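Local structure of alpha-L-rhamnosidase (Aspergillus terreus, 6GSZ) at residues A[42-47]-A[79-84]; A[70-75]-A[101-106]; A[127-132]-A[204-209]. The protein probably hydrolyses terminal non-reducing alpha-L-rhamnose residues from alpha-L-rhamnosides, acting as a glycan-bearing, multidomain glycosidase. All coordinates share one frame; numbering follows the deposited sequence.

Contact 1 of 3, residues A[42-47]-A[79-84]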
ATOM      1  N   GLU A  42      20.058 -21.375 -15.197  1.00 14.01           N
ATOM      2  CA  GLU A  42      21.134 -20.605 -15.794  1.00 14.34           C
ATOM      3  C   GLU A  42      20.698 -19.137 -15.828  1.00 13.46           C
ATOM      4  O   GLU A  42      19.590 -18.831 -16.243  1.00 14.28           O
ATOM      5  CB  GLU A  42      21.487 -21.121 -17.195  1.00 16.12           C
ATOM      6  CG  GLU A  42      22.269 -22.415 -17.136  1.00 17.65           C
ATOM      7  CD  GLU A  42      22.650 -22.981 -18.487  1.00 22.12           C
ATOM      8  OE1 GLU A  42      22.164 -22.464 -19.496  1.00 20.67           O
ATOM      9  OE2 GLU A  42      23.378 -24.008 -18.497  1.00 30.76           O
ATOM     10  N   ILE A  43      21.612 -18.281 -15.391  1.00 13.18           N
ATOM     11  CA  ILE A  43      21.439 -16.817 -15.498  1.00 13.52           C
ATOM     12  C   ILE A  43      22.530 -16.300 -16.443  1.00 13.11           C
ATOM     13  O   ILE A  43      23.713 -16.484 -16.189  1.00 14.23           O
ATOM     14  CB  ILE A  43      21.524 -16.116 -14.136  1.00 14.23           C
ATOM     15  CG1 ILE A  43      20.499 -16.648 -13.150  1.00 14.69           C
ATOM     16  CG2 ILE A  43      21.359 -14.609 -14.352  1.00 14.24           C
ATOM     17  CD1 ILE A  43      20.565 -16.079 -11.738  1.00 16.40           C
ATOM     18  N   GLU A  44      22.085 -15.645 -17.516  1.00 14.66           N
ATOM     19  CA  GLU A  44      22.953 -14.963 -18.490  1.00 15.63           C
ATOM     20  C   GLU A  44      23.042 -13.491 -18.091  1.00 14.64           C
ATOM     21  O   GLU A  44      22.011 -12.822 -17.961  1.00 16.27           O
ATOM     22  CB  GLU A  44      22.368 -15.110 -19.893  1.00 16.36           C
ATOM     23  CG  GLU A  44      23.219 -14.480 -20.997  1.00 17.86           C
ATOM     24  CD  GLU A  44      22.424 -14.409 -22.288  1.00 20.26           C
ATOM     25  OE1 GLU A  44      22.685 -15.233 -23.195  1.00 26.72           O
ATOM     26  OE2 GLU A  44      21.475 -13.593 -22.339  1.00 20.64           O
ATOM     27  N   VAL A  45      24.266 -13.023 -17.899  1.00 14.93           N
ATOM     28  CA  VAL A  45      24.522 -11.627 -17.612  1.00 13.57           C
ATOM     29  C   VAL A  45      25.395 -11.021 -18.715  1.00 15.94           C
ATOM     30  O   VAL A  45      26.544 -11.448 -18.919  1.00 18.06           O
ATOM     31  CB  VAL A  45      25.189 -11.471 -16.237  1.00 14.67           C
ATOM     32  CG1 VAL A  45      25.403  -9.994 -15.896  1.00 15.59           C
ATOM     33  CG2 VAL A  45      24.390 -12.193 -15.159  1.00 15.90           C
ATOM     34  N   LYS A  46      24.844 -10.003 -19.394  1.00 15.88           N
ATOM     35  CA  LYS A  46      25.559  -9.302 -20.497  1.00 18.07           C
ATOM     36  C   LYS A  46      25.940  -7.887 -20.052  1.00 20.25           C
ATOM     37  O   LYS A  46      25.055  -7.145 -19.618  1.00 19.83           O
ATOM     38  CB  LYS A  46      24.696  -9.296 -21.770  1.00 21.11           C
ATOM     39  CG  LYS A  46      25.286  -8.564 -22.964  1.00 26.96           C
ATOM     40  CD  LYS A  46      26.495  -9.243 -23.554  1.00 33.39           C
ATOM     41  CE  LYS A  46      27.013  -8.538 -24.793  1.00 39.36           C
ATOM     42  NZ  LYS A  46      27.849  -7.371 -24.437  1.00 42.94           N
ATOM     43  N   ARG A  47      27.223  -7.533 -20.147  1.00 21.85           N
ATOM     44  CA  ARG A  47      27.740  -6.212 -19.912  1.00 25.26           C
ATOM     45  C   ARG A  47      28.226  -5.681 -21.249  1.00 30.27           C
ATOM     46  O   ARG A  47      28.805  -6.452 -21.987  1.00 35.11           O
ATOM     47  CB  ARG A  47      28.916  -6.303 -18.938  1.00 29.37           C
ATOM     48  CG  ARG A  47      28.466  -6.198 -17.507  1.00 20.25           C
ATOM     49  CD  ARG A  47      29.649  -6.225 -16.545  1.00 21.89           C
ATOM     50  NE  ARG A  47      29.194  -5.990 -15.181  1.00 22.11           N
ATOM     51  CZ  ARG A  47      28.978  -6.929 -14.290  1.00 20.73           C
ATOM     52  NH1 ARG A  47      28.819  -8.192 -14.678  1.00 21.22           N
ATOM     53  NH2 ARG A  47      28.963  -6.616 -13.015  1.00 22.51           N
ATOM     54  N   THR A  79      22.207  -6.676 -18.732  1.00 15.19           N
ATOM     55  CA  THR A  79      21.043  -7.285 -19.352  1.00 14.97           C
ATOM     56  C   THR A  79      21.041  -8.757 -18.946  1.00 14.74           C
ATOM     57  O   THR A  79      22.058  -9.391 -19.053  1.00 15.77           O
ATOM     58  CB  THR A  79      21.063  -7.104 -20.877  1.00 14.64           C
ATOM     59  OG1 THR A  79      21.096  -5.698 -21.120  1.00 17.40           O
ATOM     60  CG2 THR A  79      19.867  -7.707 -21.565  1.00 18.38           C
ATOM     61  N   VAL A  80      19.880  -9.244 -18.491  1.00 12.79           N
ATOM     62  CA  VAL A  80      19.792 -10.547 -17.843  1.00 13.27           C
ATOM     63  C   VAL A  80      18.734 -11.387 -18.518  1.00 14.23           C
ATOM     64  O   VAL A  80      17.644 -10.901 -18.818  1.00 13.79           O
ATOM     65  CB  VAL A  80      19.477 -10.360 -16.349  1.00 12.35           C
ATOM     66  CG1 VAL A  80      19.210 -11.710 -15.698  1.00 14.24           C
ATOM     67  CG2 VAL A  80      20.644  -9.670 -15.649  1.00 15.16           C
ATOM     68  N   ARG A  81      19.059 -12.685 -18.718  1.00 13.86           N
ATOM     69  CA  ARG A  81      18.046 -13.679 -19.066  1.00 14.78           C
ATOM     70  C   ARG A  81      18.248 -14.885 -18.143  1.00 13.82           C
ATOM     71  O   ARG A  81      19.342 -15.078 -17.641  1.00 13.59           O
ATOM     72  CB  ARG A  81      18.153 -14.119 -20.527  1.00 15.54           C
ATOM     73  CG  ARG A  81      17.958 -13.010 -21.546  1.00 17.19           C
ATOM     74  CD  ARG A  81      17.816 -13.580 -22.953  1.00 18.90           C
ATOM     75  NE  ARG A  81      19.039 -14.216 -23.392  1.00 20.15           N
ATOM     76  CZ  ARG A  81      19.100 -15.085 -24.423  1.00 22.41           C
ATOM     77  NH1 ARG A  81      18.003 -15.372 -25.114  1.00 24.58           N
ATOM     78  NH2 ARG A  81      20.248 -15.681 -24.726  1.00 25.90           N
ATOM     79  N   VAL A  82      17.170 -15.647 -17.940  1.00 13.46           N
ATOM     80  CA  VAL A  82      17.191 -16.848 -17.130  1.00 13.51           C
ATOM     81  C   VAL A  82      16.555 -17.978 -17.911  1.00 13.45           C
ATOM     82  O   VAL A  82      15.604 -17.784 -18.635  1.00 14.36           O
ATOM     83  CB  VAL A  82      16.449 -16.618 -15.800  1.00 14.23           C
ATOM     84  CG1 VAL A  82      16.451 -17.867 -14.924  1.00 15.65           C
ATOM     85  CG2 VAL A  82      17.018 -15.404 -15.069  1.00 14.75           C
ATOM     86  N   ARG A  83      17.021 -19.201 -17.650  1.00 13.67           N
ATOM     87  CA  ARG A  83      16.267 -20.395 -18.049  1.00 14.93           C
ATOM     88  C   ARG A  83      16.390 -21.420 -16.929  1.00 13.92           C
ATOM     89  O   ARG A  83      17.333 -21.435 -16.192  1.00 14.22           O
ATOM     90  CB  ARG A  83      16.693 -20.944 -19.412  1.00 17.68           C
ATOM     91  CG  ARG A  83      18.132 -21.393 -19.489  1.00 19.46           C
ATOM     92  CD  ARG A  83      18.410 -21.962 -20.885  1.00 20.32           C
ATOM     93  NE  ARG A  83      19.770 -22.429 -20.976  1.00 22.32           N
ATOM     94  CZ  ARG A  83      20.253 -23.123 -21.999  1.00 27.94           C
ATOM     95  NH1 ARG A  83      19.474 -23.427 -23.035  1.00 39.86           N
ATOM     96  NH2 ARG A  83      21.511 -23.513 -21.959  1.00 32.53           N
ATOM     97  N   SER A  84      15.362 -22.242 -16.863  1.00 14.94           N
ATOM     98  CA  SER A  84      15.150 -23.162 -15.772  1.00 14.50           C
ATOM     99  C   SER A  84      15.012 -24.588 -16.335  1.00 16.21           C
ATOM    100  O   SER A  84      14.368 -24.800 -17.356  1.00 17.85           O
ATOM    101  CB  SER A  84      13.944 -22.714 -14.990  1.00 15.87           C
ATOM    102  OG  SER A  84      13.636 -23.646 -13.983  1.00 16.32           O
TER
HETATM  103  O   HOH W   1      21.307 -11.129 -21.299  1.00 22.22           O
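Residues 42-46 and 79-84 run antiparallel, E42 facing R83 and K46 facing T79, as neighbouring strands in a mixed sheet of the N-terminal immunoglobulin-like domain. Their axes approach to 4.6 Å at 165°. E42, E44 and K46 each exchange a pair of backbone hydrogen bonds with R83, R81 and T79, while I43-V82 and V45-V80 are the non-hydrogen-bonded pairs between them. Side chains therefore alternate: I43, V45, V80 and V82 turn to the buried face, where strand 3-9 touches V80 and V82, and the glutamates and arginines share the other.

On the apolar side CG2 of I43 rests against CG1 of V80 at 3.9 Å. On the polar side each arginine lies alongside its glutamate, pointing the same way, but the two salt bridges differ. R81 grips E44 side-on, NE to OE2 at 2.7 Å and NH2 to OE1 at 2.9 Å; both bonds are almost straight and both oxygens are met on their syn side. A bend at chi3 (-66°) places NE for this, and W95 forms a cation-pi contact with the same arginine. R83 instead directs NE and NH2 at one oxygen, OE1 of E42, so both bonds bend to about 145°; the oxygen sits in the guanidinium plane, and both nitrogens reach it from the same face of the carboxylate. The other oxygen, OE2, has a long, weak ion pair with R56. A water adds to the E44 site, donating to E44 OE2 at 2.7 Å and, weakly, to O of T79.

Contact 2 of 3, residues A[70-75]-A[101-106]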
ATOM      1  N   SER A  70      29.883 -10.328 -10.771  1.00 17.55           N
ATOM      2  CA  SER A  70      30.538  -9.353  -9.922  1.00 17.76           C
ATOM      3  C   SER A  70      29.542  -8.223  -9.615  1.00 15.32           C
ATOM      4  O   SER A  70      28.577  -8.008 -10.348  1.00 15.06           O
ATOM      5  CB  SER A  70      31.779  -8.802 -10.578  1.00 20.47           C
ATOM      6  OG  SER A  70      31.445  -8.328 -11.856  1.00 23.82           O
ATOM      7  N   PRO A  71      29.725  -7.522  -8.496  1.00 17.14           N
ATOM      8  CA  PRO A  71      28.828  -6.402  -8.144  1.00 15.96           C
ATOM      9  C   PRO A  71      28.714  -5.343  -9.242  1.00 15.29           C
ATOM     10  O   PRO A  71      29.691  -5.041  -9.930  1.00 17.05           O
ATOM     11  CB  PRO A  71      29.447  -5.815  -6.876  1.00 17.33           C
ATOM     12  CG  PRO A  71      30.281  -6.952  -6.303  1.00 20.21           C
ATOM     13  CD  PRO A  71      30.800  -7.706  -7.507  1.00 20.80           C
ATOM     14  N   LEU A  72      27.498  -4.871  -9.453  1.00 15.07           N
ATOM     15  CA  LEU A  72      27.259  -3.765 -10.376  1.00 14.38           C
ATOM     16  C   LEU A  72      27.736  -2.447  -9.753  1.00 15.89           C
ATOM     17  O   LEU A  72      27.609  -2.212  -8.573  1.00 17.38           O
ATOM     18  CB  LEU A  72      25.768  -3.694 -10.713  1.00 14.87           C
ATOM     19  CG  LEU A  72      25.209  -4.911 -11.442  1.00 15.83           C
ATOM     20  CD1 LEU A  72      23.702  -4.942 -11.352  1.00 18.27           C
ATOM     21  CD2 LEU A  72      25.662  -4.921 -12.890  1.00 18.89           C
ATOM     22  N   GLN A  73      28.320  -1.609 -10.600  1.00 15.74           N
ATOM     23  CA  GLN A  73      28.726  -0.247 -10.189  1.00 16.43           C
ATOM     24  C   GLN A  73      27.548   0.743 -10.333  1.00 15.24           C
ATOM     25  O   GLN A  73      26.584   0.512 -11.080  1.00 14.73           O
ATOM     26  CB  GLN A  73      29.946   0.138 -11.043  1.00 19.39           C
ATOM     27  CG  GLN A  73      31.152  -0.750 -10.765  1.00 24.43           C
ATOM     28  CD  GLN A  73      32.390  -0.308 -11.502  1.00 34.45           C
ATOM     29  OE1 GLN A  73      32.554   0.859 -11.813  1.00 49.14           O
ATOM     30  NE2 GLN A  73      33.275  -1.240 -11.781  1.00 48.06           N
ATOM     31  N   SER A  74      27.704   1.936  -9.738  1.00 17.08           N
ATOM     32  CA  SER A  74      26.745   3.021  -9.916  1.00 16.51           C
ATOM     33  C   SER A  74      26.594   3.325 -11.407  1.00 14.70           C
ATOM     34  O   SER A  74      27.617   3.525 -12.114  1.00 16.97           O
ATOM     35  CB  SER A  74      27.249   4.244  -9.171  1.00 17.99           C
ATOM     36  OG  SER A  74      26.413   5.361  -9.474  1.00 17.76           O
ATOM     37  N   GLY A  75      25.349   3.370 -11.895  1.00 14.24           N
ATOM     38  CA  GLY A  75      25.091   3.676 -13.291  1.00 16.51           C
ATOM     39  C   GLY A  75      25.424   2.569 -14.278  1.00 15.20           C
ATOM     40  O   GLY A  75      25.298   2.777 -15.495  1.00 18.16           O
ATOM     41  N   VAL A 101      19.002  -4.323 -15.379  1.00 13.27           N
ATOM     42  CA  VAL A 101      19.202  -3.955 -13.984  1.00 12.51           C
ATOM     43  C   VAL A 101      20.371  -2.970 -13.893  1.00 12.35           C
ATOM     44  O   VAL A 101      21.367  -3.142 -14.558  1.00 13.72           O
ATOM     45  CB  VAL A 101      19.407  -5.212 -13.119  1.00 12.88           C
ATOM     46  CG1 VAL A 101      20.570  -6.064 -13.601  1.00 14.78           C
ATOM     47  CG2 VAL A 101      19.580  -4.855 -11.654  1.00 13.61           C
ATOM     48  N   GLU A 102      20.189  -1.893 -13.118  1.00 11.93           N
ATOM     49  CA  GLU A 102      21.185  -0.810 -13.093  1.00 13.37           C
ATOM     50  C   GLU A 102      21.098  -0.093 -11.757  1.00 11.39           C
ATOM     51  O   GLU A 102      20.040   0.455 -11.422  1.00 12.89           O
ATOM     52  CB  GLU A 102      20.820   0.167 -14.208  1.00 14.14           C
ATOM     53  CG  GLU A 102      21.750   1.346 -14.301  1.00 15.23           C
ATOM     54  CD  GLU A 102      21.399   2.278 -15.455  1.00 15.51           C
ATOM     55  OE1 GLU A 102      20.967   1.787 -16.525  1.00 16.00           O
ATOM     56  OE2 GLU A 102      21.538   3.530 -15.276  1.00 15.22           O
ATOM     57  N   PRO A 103      22.161  -0.073 -10.949  1.00 11.77           N
ATOM     58  CA  PRO A 103      22.135   0.713  -9.725  1.00 11.65           C
ATOM     59  C   PRO A 103      22.120   2.217 -10.008  1.00 11.28           C
ATOM     60  O   PRO A 103      22.626   2.683 -11.040  1.00 13.47           O
ATOM     61  CB  PRO A 103      23.425   0.328  -9.007  1.00 12.84           C
ATOM     62  CG  PRO A 103      23.788  -1.015  -9.610  1.00 13.34           C
ATOM     63  CD  PRO A 103      23.413  -0.859 -11.069  1.00 13.11           C
ATOM     64  N   GLY A 104      21.609   2.947  -9.013  1.00 10.46           N
ATOM     65  CA  GLY A 104      21.588   4.407  -9.018  1.00 11.49           C
ATOM     66  C   GLY A 104      22.886   5.004  -8.495  1.00 12.94           C
ATOM     67  O   GLY A 104      23.976   4.521  -8.759  1.00 12.92           O
ATOM     68  N   LEU A 105      22.738   6.148  -7.835  1.00 12.25           N
ATOM     69  CA  LEU A 105      23.841   6.893  -7.252  1.00 11.41           C
ATOM     70  C   LEU A 105      24.023   6.437  -5.803  1.00 14.38           C
ATOM     71  O   LEU A 105      23.159   6.686  -4.951  1.00 16.22           O
ATOM     72  CB  LEU A 105      23.527   8.399  -7.341  1.00 13.37           C
ATOM     73  CG  LEU A 105      23.251   8.938  -8.731  1.00 11.98           C
ATOM     74  CD1 LEU A 105      23.091  10.446  -8.687  1.00 11.26           C
ATOM     75  CD2 LEU A 105      24.369   8.600  -9.703  1.00 13.35           C
ATOM     76  N   LEU A 106      25.088   5.666  -5.567  1.00 14.93           N
ATOM     77  CA  LEU A 106      25.153   4.871  -4.344  1.00 15.51           C
ATOM     78  C   LEU A 106      25.838   5.570  -3.164  1.00 16.98           C
ATOM     79  O   LEU A 106      25.636   5.185  -2.027  1.00 21.11           O
ATOM     80  CB  LEU A 106      25.879   3.561  -4.637  1.00 16.57           C
ATOM     81  CG  LEU A 106      25.310   2.712  -5.762  1.00 17.78           C
ATOM     82  CD1 LEU A 106      26.245   1.561  -6.100  1.00 19.44           C
ATOM     83  CD2 LEU A 106      23.958   2.192  -5.346  1.00 22.86           C
TER
HETATM   84  O   HOH W   2      23.604   4.549 -16.837  1.00 23.60           O
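The end of strand 99-103, which lies between strands 15-18 and 78-86 in the N-terminal immunoglobulin-like domain, is covered here by an irregular loop: L72 to G75, from the connection between strands 53-58 and 78-86, lies across V101-P103 and the turn that follows. The touching parts run at 78° to one another, so the loop crosses the strand end and does not pair with it as a strand.

P103 is the centre of the apolar part. The L72 side chain crosses its ring at about a right angle, and CB of L72 comes within 3.5 Å of CG of P103. Farther out, CD1 of L72 meets both methyls of V101, the nearer being CG1 at 4.0 Å. A78 of strand 78-86 also touches L72 and V101, which joins this packing to the neighbouring strand. CD1 of L106 lies near the backbone N of S74.

The carbonyls of P103, at the strand end, and G104, just after it, receive the polar groups of the loop. The S74 hydroxyl donates to O of G104 at 2.7 Å; with OG anti to the backbone N (chi1 173°), it reaches the carbonyl from a position tilted out of its plane. One residue on, N of G75 donates to O of P103 at 2.9 Å, from above the carbonyl plane and with an N-H...O angle of 149°. G75 has a positive phi, a conformation that favours glycine.

E102 extends its carboxylate beside this turn, where R148 forms a salt bridge with OE2. A water bridges the same oxygen to the loop, donating to E102 OE2 and to O of G75, each at 2.8 Å.

Contact 3 of 3, residues A[127-132]-A[204-209]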
ATOM      1  N   ALA A 127       2.467  30.216   6.090  1.00 16.29           N
ATOM      2  CA  ALA A 127       1.519  30.103   4.963  1.00 14.20           C
ATOM      3  C   ALA A 127       1.967  29.016   3.987  1.00 13.00           C
ATOM      4  O   ALA A 127       3.144  28.658   3.938  1.00 14.22           O
ATOM      5  CB  ALA A 127       1.327  31.438   4.251  1.00 15.38           C
ATOM      6  N   THR A 128       1.025  28.583   3.147  1.00 12.40           N
ATOM      7  CA  THR A 128       1.325  27.603   2.139  1.00 12.91           C
ATOM      8  C   THR A 128       2.352  28.143   1.145  1.00 13.51           C
ATOM      9  O   THR A 128       2.469  29.350   0.909  1.00 13.24           O
ATOM     10  CB  THR A 128       0.035  27.134   1.449  1.00 14.06           C
ATOM     11  OG1 THR A 128       0.305  25.993   0.656  1.00 12.81           O
ATOM     12  CG2 THR A 128      -0.614  28.151   0.544  1.00 16.59           C
ATOM     13  N   HIS A 129       3.111  27.251   0.534  1.00 11.73           N
ATOM     14  CA  HIS A 129       4.183  27.596  -0.377  1.00 10.55           C
ATOM     15  C   HIS A 129       3.713  27.501  -1.821  1.00 11.27           C
ATOM     16  O   HIS A 129       3.371  26.433  -2.336  1.00 13.50           O
ATOM     17  CB  HIS A 129       5.401  26.710  -0.156  1.00 10.74           C
ATOM     18  CG  HIS A 129       5.950  26.831   1.215  1.00 11.43           C
ATOM     19  ND1 HIS A 129       6.413  28.036   1.710  1.00 13.13           N
ATOM     20  CD2 HIS A 129       6.024  25.968   2.239  1.00 13.93           C
ATOM     21  CE1 HIS A 129       6.812  27.886   2.954  1.00 12.98           C
ATOM     22  NE2 HIS A 129       6.605  26.589   3.299  1.00 13.01           N
ATOM     23  N   ARG A 130       3.768  28.622  -2.514  1.00 12.06           N
ATOM     24  CA  ARG A 130       3.490  28.636  -3.939  1.00 11.82           C
ATOM     25  C   ARG A 130       4.571  27.835  -4.670  1.00 12.48           C
ATOM     26  O   ARG A 130       5.756  28.004  -4.391  1.00 11.80           O
ATOM     27  CB  ARG A 130       3.480  30.078  -4.442  1.00 12.67           C
ATOM     28  CG  ARG A 130       3.119  30.140  -5.916  1.00 12.56           C
ATOM     29  CD  ARG A 130       2.707  31.538  -6.282  1.00 13.76           C
ATOM     30  NE  ARG A 130       2.406  31.630  -7.716  1.00 13.77           N
ATOM     31  CZ  ARG A 130       2.220  32.802  -8.322  1.00 16.45           C
ATOM     32  NH1 ARG A 130       2.199  33.915  -7.597  1.00 19.18           N
ATOM     33  NH2 ARG A 130       2.043  32.833  -9.641  1.00 16.28           N
ATOM     34  N   PRO A 131       4.227  26.914  -5.594  1.00 11.12           N
ATOM     35  CA  PRO A 131       5.255  26.140  -6.278  1.00 10.72           C
ATOM     36  C   PRO A 131       6.255  27.018  -7.023  1.00  9.97           C
ATOM     37  O   PRO A 131       5.905  28.147  -7.489  1.00 11.75           O
ATOM     38  CB  PRO A 131       4.436  25.269  -7.234  1.00 11.43           C
ATOM     39  CG  PRO A 131       3.165  25.055  -6.453  1.00 10.41           C
ATOM     40  CD  PRO A 131       2.866  26.429  -5.912  1.00 11.96           C
ATOM     41  N   ILE A 132       7.481  26.528  -7.142  1.00 11.35           N
ATOM     42  CA  ILE A 132       8.564  27.212  -7.803  1.00 11.55           C
ATOM     43  C   ILE A 132       8.992  26.430  -9.039  1.00 12.01           C
ATOM     44  O   ILE A 132       9.150  25.192  -8.953  1.00 12.12           O
ATOM     45  CB  ILE A 132       9.747  27.413  -6.848  1.00 13.21           C
ATOM     46  CG1 ILE A 132       9.337  28.288  -5.661  1.00 14.68           C
ATOM     47  CG2 ILE A 132      10.959  27.890  -7.613  1.00 14.41           C
ATOM     48  CD1 ILE A 132       9.078  29.706  -5.990  1.00 18.20           C
ATOM     49  N   VAL A 204       8.456  22.459  -8.414  1.00 10.59           N
ATOM     50  CA  VAL A 204       8.478  21.912  -7.078  1.00 10.18           C
ATOM     51  C   VAL A 204       7.329  22.478  -6.269  1.00 10.03           C
ATOM     52  O   VAL A 204       7.174  23.677  -6.208  1.00 11.80           O
ATOM     53  CB  VAL A 204       9.810  22.123  -6.352  1.00 10.91           C
ATOM     54  CG1 VAL A 204       9.789  21.611  -4.908  1.00 10.47           C
ATOM     55  CG2 VAL A 204      10.944  21.480  -7.131  1.00 11.22           C
ATOM     56  N   GLY A 205       6.557  21.604  -5.640  1.00 10.58           N
ATOM     57  CA  GLY A 205       5.490  21.909  -4.699  1.00 10.44           C
ATOM     58  C   GLY A 205       5.788  21.416  -3.297  1.00  9.91           C
ATOM     59  O   GLY A 205       6.770  20.699  -3.103  1.00 10.46           O
ATOM     60  N   GLU A 206       4.960  21.826  -2.313  1.00 10.02           N
ATOM     61  CA  GLU A 206       5.338  21.615  -0.905  1.00 10.71           C
ATOM     62  C   GLU A 206       5.167  20.140  -0.480  1.00 10.42           C
ATOM     63  O   GLU A 206       5.897  19.689   0.390  1.00 11.28           O
ATOM     64  CB  GLU A 206       4.545  22.568  -0.010  1.00 10.84           C
ATOM     65  CG  GLU A 206       3.064  22.314   0.016  1.00 10.77           C
ATOM     66  CD  GLU A 206       2.239  23.261   0.842  1.00 13.67           C
ATOM     67  OE1 GLU A 206       2.741  24.379   1.141  1.00 14.43           O
ATOM     68  OE2 GLU A 206       1.049  22.903   1.139  1.00 15.65           O
ATOM     69  N   GLY A 207       4.141  19.462  -0.985  1.00  9.59           N
ATOM     70  CA  GLY A 207       3.866  18.104  -0.549  1.00  9.41           C
ATOM     71  C   GLY A 207       3.779  17.981   0.959  1.00 10.54           C
ATOM     72  O   GLY A 207       3.156  18.776   1.669  1.00 11.74           O
ATOM     73  N   TRP A 208       4.266  16.831   1.425  1.00 10.13           N
ATOM     74  CA  TRP A 208       4.381  16.505   2.825  1.00 10.30           C
ATOM     75  C   TRP A 208       5.579  17.181   3.494  1.00 10.01           C
ATOM     76  O   TRP A 208       5.605  17.340   4.717  1.00 11.09           O
ATOM     77  CB  TRP A 208       4.503  14.970   2.976  1.00  9.99           C
ATOM     78  CG  TRP A 208       3.338  14.177   2.470  1.00 11.02           C
ATOM     79  CD1 TRP A 208       2.196  13.875   3.155  1.00 11.83           C
ATOM     80  CD2 TRP A 208       3.190  13.574   1.170  1.00 10.01           C
ATOM     81  NE1 TRP A 208       1.367  13.095   2.387  1.00 12.06           N
ATOM     82  CE2 TRP A 208       1.968  12.868   1.180  1.00 10.05           C
ATOM     83  CE3 TRP A 208       4.010  13.478   0.039  1.00 11.34           C
ATOM     84  CZ2 TRP A 208       1.525  12.141   0.084  1.00 10.92           C
ATOM     85  CZ3 TRP A 208       3.582  12.725  -1.037  1.00 12.39           C
ATOM     86  CH2 TRP A 208       2.360  12.049  -1.004  1.00 11.95           C
ATOM     87  N   TYR A 209       6.630  17.477   2.696  1.00 10.02           N
ATOM     88  CA  TYR A 209       7.896  17.996   3.254  1.00 10.29           C
ATOM     89  C   TYR A 209       7.664  19.312   4.031  1.00 10.14           C
ATOM     90  O   TYR A 209       8.174  19.508   5.137  1.00 11.15           O
ATOM     91  CB  TYR A 209       8.926  18.169   2.119  1.00 10.07           C
ATOM     92  CG  TYR A 209      10.352  18.262   2.605  1.00 10.83           C
ATOM     93  CD1 TYR A 209      10.907  19.480   2.993  1.00 12.89           C
ATOM     94  CD2 TYR A 209      11.121  17.123   2.727  1.00 13.00           C
ATOM     95  CE1 TYR A 209      12.198  19.547   3.491  1.00 14.15           C
ATOM     96  CE2 TYR A 209      12.415  17.189   3.186  1.00 13.62           C
ATOM     97  CZ  TYR A 209      12.957  18.392   3.566  1.00 14.59           C
ATOM     98  OH  TYR A 209      14.223  18.438   4.074  1.00 20.24           O
TER
HETATM   99  O   HOH W   3       2.898  23.711  -3.200  1.00 11.84           O
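E206 reaches from the end of strand 196-205, in the alpha-L-rhamnosidase N-terminal domain, to the hydroxyl of T128 and the backbone N of H129, in the loop leading into strand 132-140. From CB its chain sets out with CG between the backbone N and the carbonyl carbon (chi1 66°), then extends through CD, which comes within 3.4 Å of OG1 of T128. At the tip OE1 accepts two bonds from the same face of the carboxylate: N of H129 approaches on the syn side at 3.0 Å, nearly straight at 175°, whereas OG1 of T128, also at 3.0 Å, donates from above the plane. OE2 lies 3.2 Å from that same OG1.

A water also joins O of H129 to N of E206. Beyond P131, whose CA lies against O of V204, I132 and V204 form an antiparallel hydrogen-bonded pair that begins the pairing of neighbouring strands in an antiparallel sheet. The imidazole of H129 is held by N221 and E124, through NE2 and ND1.

Two neutral donors thus converge on one oxygen of a buried carboxylate, which would be expected to stabilise negative charge on OE1, although nearby E262 may oppose this.

How the contacts relate
From the N terminus, the chain enters strand 38-46, passes strand 53-58 and the loop holding 70-75, and returns as strand 78-86, where contact 1 closes. Contact 2 opens within that excursion and closes later, at 101-106, so the two cross along the chain. They touch: NH2 of R47 probably bonds O of S70, and V80 packs on V101, because strands 78-86 and 99-103 are sheet neighbours. Together they tie one immunoglobulin-like domain. Contact 3 follows in series, joining the lead-in to strand 132-140 with the end of strand 196-205, in a separate sheet, with 71 residues between the segments; its centre lies about 44 Å from that of contact 1 and 32 Å from that of contact 2.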